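Inositol 2-dehydrogenase (Sinorhizobium meliloti, PDB 4HKT) catalyses the NAD(+)-dependent oxidation of myo-inositol to 2-keto-myo-inositol (scyllo-inosose), the first step in breaking the polyol down to acetyl-CoA. Local coordinates at residues B[3-9]-B[63-69]; B[30-34]-B[50-55]; B[166-170]-B[208-214]. All coordinates share one frame. Where two conformers were deposited one is given. Residue numbers count along the deposited sequence, not the author numbering.

The three contacts illustrate how an enzyme of the Gfo/Idh/MocA family is assembled from two domains. Contacts 1 and 2 belong to the parallel sheet of the NAD-binding Rossmann fold: strands 4-9 and 28-34 are neighbours in it, contact 2 is nested within the loop that contact 1 closes, and their centres lie 9 Å apart. They meet directly, through the salt bridge between Asp63 OD2 and Arg53 NH2 (2.8 Å). Contact 3 comes later in the chain, where helix 168-184 packs on the mixed sheet of the C-terminal domain. Its centre is 33 Å from that of contact 1 and 35 Å from that of contact 2, across the centre of the chain.

Contact 1 of 3, residues B[3-9]-B[63-69]; sequences TVRFGLL and DIDAVVI
In a Rossmann fold the first strand of the parallel sheet lies between the second and fourth; this contact pairs the first with the fourth. Strands 4-9 and 66-69 run parallel, their axes 4.6 Å apart at closest approach and inclined by -27°. The register sets Phe6 beside Ala66, Gly7 beside Val67, Leu8 beside Val68 and Leu9 beside Ile69, with CA-CA distances of 4.8 to 5.0 Å. Beyond Arg5 the ladder continues with Gly7 N to Ala66 O, Val68 N to Gly7 O and Leu9 N to Val68 O, each 2.9 Å.

On one face, small Ala66 provides the hollow. The Phe6 ring (chi1 m) lies with one face over Ala66 CB, CE1 at 4.1 Å, while its edge meets Val68, CD1 to CG2 3.8 Å. Val4 CG1 closes on Ala66 CB at 3.9 Å, and Leu8 (chi1 t) extends CD1 to 3.8 Å from Val68 CG1. Helix 281-297 packs against Val4 and Phe6. On the face of Val67, Gly7 is the dent: Ile64 CD1 and Val67 CG1 border the space of a CB, 3.7 and 3.9 Å from its ideal position. Leu9 CD1 rests 4.1 Å from Ile69 CG1, with Phe83 of helix 76-85 touching Leu9.

Where strand 66-69 begins, Arg5 O receives Asp65 N (2.8 Å) and Ala66 N (3.1 Å). Arg5 NE bonds to Asp63 O at 3.0 Å; its NH2 makes a long salt bridge, 3.7 Å, to Asp63 OD2, held chiefly by Arg53. Asp65 (chi1 m) turns toward strand 4-9 and takes Arg5 N on its OD2 at 2.6 Å.

Contact 2 of 3, residues B[30-34]-B[50-55]; sequences LVAVA and CEVRTI
Short edge strands can be held by very few bonds, as the beta-alpha-beta unit of strand 28-34, helix 38-48 and strand 51-52 demonstrates. The strands pair in parallel, Ala32 beside Glu51 (CA-CA 4.7 Å) and Val33 beside Val52 (5.0 Å). Cys50, with chi1 p, points toward strand 28-34 and brings its SG to 3.4 Å from Val33 CG2 and 3.9 Å from Leu30 CG. Glu51 carries two rungs of the ladder: its N donates to Val31 O (2.9 Å) and its O accepts from Val33 N (2.8 Å). Val52, on the same face as Val33, is touched by Ala41 and Ala45 of the connecting helix. Arg53 N adds the third rung, 2.9 Å to Val33 O. The Arg53 side chain, nearly extended beyond chi1 m, lays one guanidinium face over Ala32 CB, while NH2 comes 3.6 Å from Val31 CG1. Thr54 N-caps helix 55-60 through OG1 to Ala57 N, and Ile55 CG1 reaches Ala34 CB at 4.0 Å. Arg53 NH2 bonds to Glu51 OE2 at 2.8 Å and also forms a salt bridge with Asp63, which implies that the arginine's charge is balanced by two acids while one face of its guanidinium packs on Ala32 CB.

Contact 3 of 3, residues B[166-170]-B[208-214]; sequences GGIFR and DYDSVSV
A single carboxylate oxygen from a distant loop sits at the start of helix 168-184: Asp208 OD1 accepts Ile168 N at 2.8 Å, and Tyr209 N of its own segment more weakly at 2.9 Å. Gly167 is the N-cap residue, with phi/psi 93/166, and the Asp208 carboxylate takes the first amide of the helix, that of Ile168. OD1 of Asp208 lies just 3.2 Å from Gly167 CA, tight against where a CB would be. This is helix-on-sheet packing in the C-terminal domain of the Gfo/Idh/MocA family, with the helix's first turn against strand 211-218. That strand opens in a classic beta bulge, Asp210 and Ser211 both facing Ala196. Ile168 (chi1 t, chi2 t) points toward it, CG2 at 3.7 Å from Val212 CG1 and CD1 at 3.8 Å from Asp210 C. Phe169 (chi1 m) reaches Val212 CG1 with CZ at 3.6 Å and Val214 CG2 with CE1 at 3.8 Å. Ser211 and Ser213 point away from the helix, and Ser213 OG bonds to Gln223 of a second subunit.

Contact 1 of 3, residues B[3-9]-B[63-69]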
# COMPACT_ATOMS: atom_id res chain seq x y z
N THR B 3 -6.43 -18.23 39.87
CA THR B 3 -7.30 -18.22 38.69
C THR B 3 -8.50 -17.33 38.97
O THR B 3 -9.20 -17.54 39.97
CB THR B 3 -7.79 -19.65 38.38
OG1 THR B 3 -6.65 -20.48 38.16
CG2 THR B 3 -8.70 -19.68 37.14
N VAL B 4 -8.75 -16.35 38.09
CA VAL B 4 -9.93 -15.47 38.20
C VAL B 4 -11.16 -16.22 37.71
O VAL B 4 -11.21 -16.71 36.56
CB VAL B 4 -9.75 -14.18 37.39
CG1 VAL B 4 -10.97 -13.28 37.50
CG2 VAL B 4 -8.53 -13.42 37.89
N ARG B 5 -12.16 -16.32 38.59
CA ARG B 5 -13.40 -17.01 38.24
C ARG B 5 -14.44 -15.99 37.78
O ARG B 5 -14.80 -15.07 38.53
CB ARG B 5 -13.92 -17.84 39.43
CG ARG B 5 -13.03 -19.03 39.78
CD ARG B 5 -13.55 -19.88 40.94
NE ARG B 5 -14.64 -20.77 40.54
CZ ARG B 5 -14.51 -22.09 40.36
NH1 ARG B 5 -13.35 -22.68 40.58
NH2 ARG B 5 -15.56 -22.81 39.99
N PHE B 6 -14.91 -16.17 36.55
CA PHE B 6 -15.80 -15.22 35.88
C PHE B 6 -17.24 -15.72 35.78
O PHE B 6 -17.50 -16.88 35.44
CB PHE B 6 -15.31 -14.98 34.44
CG PHE B 6 -14.13 -14.05 34.34
CD1 PHE B 6 -14.29 -12.72 33.96
CD2 PHE B 6 -12.85 -14.51 34.60
CE1 PHE B 6 -13.20 -11.87 33.87
CE2 PHE B 6 -11.75 -13.67 34.52
CZ PHE B 6 -11.93 -12.35 34.14
N GLY B 7 -18.17 -14.83 36.05
CA GLY B 7 -19.55 -15.02 35.67
C GLY B 7 -19.80 -14.10 34.49
O GLY B 7 -19.38 -12.94 34.53
N LEU B 8 -20.47 -14.62 33.46
CA LEU B 8 -20.87 -13.84 32.29
C LEU B 8 -22.37 -13.59 32.38
O LEU B 8 -23.14 -14.53 32.58
CB LEU B 8 -20.55 -14.60 31.00
CG LEU B 8 -21.06 -14.03 29.67
CD1 LEU B 8 -20.62 -12.59 29.48
CD2 LEU B 8 -20.60 -14.87 28.49
N LEU B 9 -22.77 -12.33 32.21
CA LEU B 9 -24.17 -11.95 32.20
C LEU B 9 -24.49 -11.42 30.83
O LEU B 9 -23.95 -10.38 30.41
CB LEU B 9 -24.46 -10.86 33.23
CG LEU B 9 -23.85 -11.05 34.61
CD1 LEU B 9 -24.35 -9.95 35.52
CD2 LEU B 9 -24.19 -12.41 35.19
N ASP B 63 -17.92 -18.61 44.60
CA ASP B 63 -17.01 -19.06 43.56
C ASP B 63 -17.01 -18.17 42.29
O ASP B 63 -16.74 -18.66 41.18
CB ASP B 63 -17.32 -20.50 43.20
CG ASP B 63 -18.59 -20.65 42.44
OD1 ASP B 63 -19.51 -19.80 42.62
OD2 ASP B 63 -18.68 -21.62 41.65
N ILE B 64 -17.33 -16.88 42.45
CA ILE B 64 -17.21 -15.91 41.37
C ILE B 64 -16.36 -14.73 41.89
O ILE B 64 -16.67 -14.16 42.93
CB ILE B 64 -18.58 -15.42 40.89
CG1 ILE B 64 -19.42 -16.57 40.33
CG2 ILE B 64 -18.43 -14.33 39.85
CD1 ILE B 64 -18.90 -17.20 39.05
N ASP B 65 -15.29 -14.40 41.17
CA ASP B 65 -14.41 -13.28 41.50
C ASP B 65 -14.79 -11.99 40.71
O ASP B 65 -14.55 -10.88 41.16
CB ASP B 65 -12.96 -13.64 41.16
CG ASP B 65 -12.49 -14.94 41.86
OD1 ASP B 65 -12.60 -15.02 43.10
OD2 ASP B 65 -11.97 -15.85 41.17
N ALA B 66 -15.34 -12.17 39.53
CA ALA B 66 -15.45 -11.10 38.58
C ALA B 66 -16.63 -11.40 37.69
O ALA B 66 -16.90 -12.58 37.40
CB ALA B 66 -14.18 -11.01 37.76
N VAL B 67 -17.31 -10.34 37.24
CA VAL B 67 -18.39 -10.45 36.26
C VAL B 67 -18.13 -9.64 35.01
O VAL B 67 -17.48 -8.60 35.06
CB VAL B 67 -19.79 -10.02 36.81
CG1 VAL B 67 -20.25 -11.03 37.83
CG2 VAL B 67 -19.77 -8.63 37.42
N VAL B 68 -18.65 -10.16 33.90
CA VAL B 68 -18.66 -9.48 32.62
C VAL B 68 -20.13 -9.22 32.32
O VAL B 68 -20.92 -10.15 32.20
CB VAL B 68 -18.02 -10.36 31.54
CG1 VAL B 68 -18.24 -9.76 30.17
CG2 VAL B 68 -16.53 -10.53 31.81
N ILE B 69 -20.48 -7.94 32.21
CA ILE B 69 -21.88 -7.55 31.99
C ILE B 69 -22.06 -7.18 30.51
O ILE B 69 -21.53 -6.15 30.02
CB ILE B 69 -22.31 -6.39 32.89
CG1 ILE B 69 -22.06 -6.71 34.37
CG2 ILE B 69 -23.76 -6.02 32.61
CD1 ILE B 69 -22.15 -5.51 35.30

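Contact 2 of 3, residues B[30-34]-B[50-55]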
# COMPACT_ATOMS: atom_id res chain seq x y z
N LEU B 30 -14.17 -19.47 32.89
CA LEU B 30 -15.58 -19.17 32.81
C LEU B 30 -16.36 -20.23 33.59
O LEU B 30 -16.37 -21.41 33.22
CB LEU B 30 -16.03 -19.13 31.35
CG LEU B 30 -17.49 -18.75 31.15
CD1 LEU B 30 -17.77 -17.35 31.69
CD2 LEU B 30 -17.83 -18.80 29.68
N VAL B 31 -17.01 -19.79 34.65
CA VAL B 31 -17.70 -20.65 35.62
C VAL B 31 -19.21 -20.67 35.36
O VAL B 31 -19.82 -21.73 35.38
CB VAL B 31 -17.45 -20.15 37.06
CG1 VAL B 31 -18.28 -20.91 38.08
CG2 VAL B 31 -15.97 -20.23 37.39
N ALA B 32 -19.80 -19.49 35.11
CA ALA B 32 -21.25 -19.38 34.99
C ALA B 32 -21.68 -18.39 33.93
O ALA B 32 -21.05 -17.35 33.75
CB ALA B 32 -21.85 -19.01 36.33
N VAL B 33 -22.74 -18.74 33.21
CA VAL B 33 -23.41 -17.82 32.29
C VAL B 33 -24.84 -17.61 32.74
O VAL B 33 -25.48 -18.53 33.25
CB VAL B 33 -23.47 -18.39 30.87
CG1 VAL B 33 -24.14 -17.38 29.92
CG2 VAL B 33 -22.08 -18.73 30.39
N ALA B 34 -25.35 -16.39 32.51
CA ALA B 34 -26.74 -16.06 32.71
C ALA B 34 -27.28 -15.24 31.52
O ALA B 34 -26.51 -14.56 30.82
CB ALA B 34 -26.92 -15.30 34.02
N CYS B 50 -19.34 -24.61 31.13
CA CYS B 50 -19.62 -23.90 32.39
C CYS B 50 -21.11 -24.02 32.67
O CYS B 50 -21.86 -24.53 31.84
CB CYS B 50 -19.20 -22.44 32.28
SG CYS B 50 -20.25 -21.50 31.15
N GLU B 51 -21.55 -23.52 33.83
CA GLU B 51 -22.93 -23.72 34.31
C GLU B 51 -23.85 -22.59 33.85
O GLU B 51 -23.42 -21.46 33.66
CB GLU B 51 -22.96 -23.77 35.83
CG GLU B 51 -21.89 -24.65 36.48
CD GLU B 51 -21.85 -24.49 37.99
OE1 GLU B 51 -22.93 -24.44 38.61
OE2 GLU B 51 -20.74 -24.39 38.56
N VAL B 52 -25.13 -22.90 33.70
CA VAL B 52 -26.13 -21.84 33.56
C VAL B 52 -26.67 -21.48 34.93
O VAL B 52 -27.30 -22.31 35.56
CB VAL B 52 -27.28 -22.27 32.64
CG1 VAL B 52 -28.39 -21.22 32.61
CG2 VAL B 52 -26.74 -22.55 31.25
N ARG B 53 -26.41 -20.26 35.40
CA ARG B 53 -27.00 -19.78 36.66
C ARG B 53 -27.88 -18.56 36.43
O ARG B 53 -27.95 -18.02 35.32
CB ARG B 53 -25.93 -19.44 37.70
CG ARG B 53 -25.02 -20.59 38.08
CD ARG B 53 -24.03 -20.20 39.15
NE ARG B 53 -22.96 -21.20 39.27
CZ ARG B 53 -21.89 -21.08 40.06
NH1 ARG B 53 -21.71 -20.01 40.82
NH2 ARG B 53 -20.98 -22.05 40.10
N THR B 54 -28.57 -18.14 37.48
CA THR B 54 -29.31 -16.89 37.43
C THR B 54 -28.33 -15.78 37.83
O THR B 54 -27.23 -16.06 38.30
CB THR B 54 -30.49 -16.88 38.41
OG1 THR B 54 -30.00 -16.94 39.75
CG2 THR B 54 -31.43 -18.08 38.14
N ILE B 55 -28.76 -14.54 37.64
CA ILE B 55 -27.97 -13.37 38.05
C ILE B 55 -27.89 -13.30 39.57
O ILE B 55 -26.81 -13.12 40.14
CB ILE B 55 -28.54 -12.07 37.45
CG1 ILE B 55 -28.34 -12.10 35.92
CG2 ILE B 55 -27.88 -10.84 38.10
CD1 ILE B 55 -29.10 -11.06 35.13

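Contact 3 of 3, residues B[166-170]-B[208-214]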
# COMPACT_ATOMS: atom_id res chain seq x y z
N GLY B 166 -30.20 5.38 22.62
CA GLY B 166 -29.81 6.73 22.90
C GLY B 166 -29.33 7.57 21.70
O GLY B 166 -28.89 8.72 21.89
N GLY B 167 -29.37 6.98 20.51
CA GLY B 167 -29.04 7.67 19.28
C GLY B 167 -27.59 7.49 18.91
O GLY B 167 -26.78 6.99 19.71
N ILE B 168 -27.28 7.85 17.66
CA ILE B 168 -26.01 7.49 17.06
C ILE B 168 -24.82 8.01 17.88
O ILE B 168 -23.80 7.30 18.02
CB ILE B 168 -25.93 7.97 15.59
CG1 ILE B 168 -24.66 7.45 14.93
CG2 ILE B 168 -25.91 9.51 15.51
CD1 ILE B 168 -24.71 7.63 13.43
N PHE B 169 -24.95 9.19 18.48
CA PHE B 169 -23.81 9.75 19.24
C PHE B 169 -23.52 8.95 20.49
O PHE B 169 -22.36 8.70 20.81
CB PHE B 169 -24.06 11.20 19.59
CG PHE B 169 -24.08 12.11 18.37
CD1 PHE B 169 -22.93 12.26 17.60
CD2 PHE B 169 -25.21 12.83 18.03
CE1 PHE B 169 -22.92 13.11 16.51
CE2 PHE B 169 -25.22 13.67 16.93
CZ PHE B 169 -24.06 13.81 16.17
N ARG B 170 -24.58 8.53 21.18
CA ARG B 170 -24.45 7.71 22.39
C ARG B 170 -24.11 6.26 22.09
O ARG B 170 -23.46 5.61 22.90
CB ARG B 170 -25.70 7.83 23.26
CG ARG B 170 -26.00 9.26 23.66
CD ARG B 170 -27.03 9.37 24.78
NE ARG B 170 -27.36 10.76 25.13
CZ ARG B 170 -28.28 11.52 24.55
NH1 ARG B 170 -28.99 11.05 23.54
NH2 ARG B 170 -28.47 12.78 24.98
N ASP B 208 -33.52 9.39 15.02
CA ASP B 208 -32.07 9.23 15.05
C ASP B 208 -31.47 9.78 13.74
O ASP B 208 -32.18 10.15 12.83
CB ASP B 208 -31.69 7.76 15.27
CG ASP B 208 -30.30 7.58 15.84
OD1 ASP B 208 -29.63 8.59 16.26
OD2 ASP B 208 -29.85 6.40 15.87
N TYR B 209 -30.15 9.81 13.68
CA TYR B 209 -29.43 10.20 12.52
C TYR B 209 -28.57 9.02 12.15
O TYR B 209 -28.24 8.19 13.02
CB TYR B 209 -28.54 11.43 12.86
CG TYR B 209 -29.29 12.71 13.21
CD1 TYR B 209 -29.88 13.49 12.22
CD2 TYR B 209 -29.34 13.18 14.53
CE1 TYR B 209 -30.56 14.67 12.52
CE2 TYR B 209 -30.00 14.36 14.84
CZ TYR B 209 -30.61 15.09 13.83
OH TYR B 209 -31.23 16.28 14.16
N ASP B 210 -28.10 9.00 10.91
CA ASP B 210 -27.23 7.91 10.46
C ASP B 210 -25.87 8.30 9.88
O ASP B 210 -25.06 7.42 9.56
CB ASP B 210 -27.98 7.00 9.48
CG ASP B 210 -28.37 7.71 8.18
OD1 ASP B 210 -27.58 8.59 7.66
OD2 ASP B 210 -29.48 7.38 7.66
N SER B 211 -25.61 9.59 9.76
CA SER B 211 -24.40 10.13 9.17
C SER B 211 -24.05 11.43 9.92
O SER B 211 -24.83 12.39 9.92
CB SER B 211 -24.62 10.46 7.70
OG SER B 211 -25.08 9.32 6.99
N VAL B 212 -22.89 11.43 10.61
CA VAL B 212 -22.56 12.52 11.53
C VAL B 212 -21.08 12.87 11.42
O VAL B 212 -20.24 12.02 11.12
CB VAL B 212 -22.92 12.21 13.01
CG1 VAL B 212 -24.40 11.91 13.17
CG2 VAL B 212 -22.14 11.04 13.57
N SER B 213 -20.79 14.12 11.73
CA SER B 213 -19.46 14.68 11.70
C SER B 213 -19.32 15.51 12.99
O SER B 213 -20.24 16.23 13.38
CB SER B 213 -19.30 15.60 10.52
OG SER B 213 -19.57 14.99 9.29
N VAL B 214 -18.17 15.37 13.66
CA VAL B 214 -17.94 16.07 14.93
C VAL B 214 -16.53 16.67 14.96
O VAL B 214 -15.64 16.10 14.43
CB VAL B 214 -18.08 15.13 16.12
CG1 VAL B 214 -18.03 15.93 17.42
CG2 VAL B 214 -19.39 14.37 16.09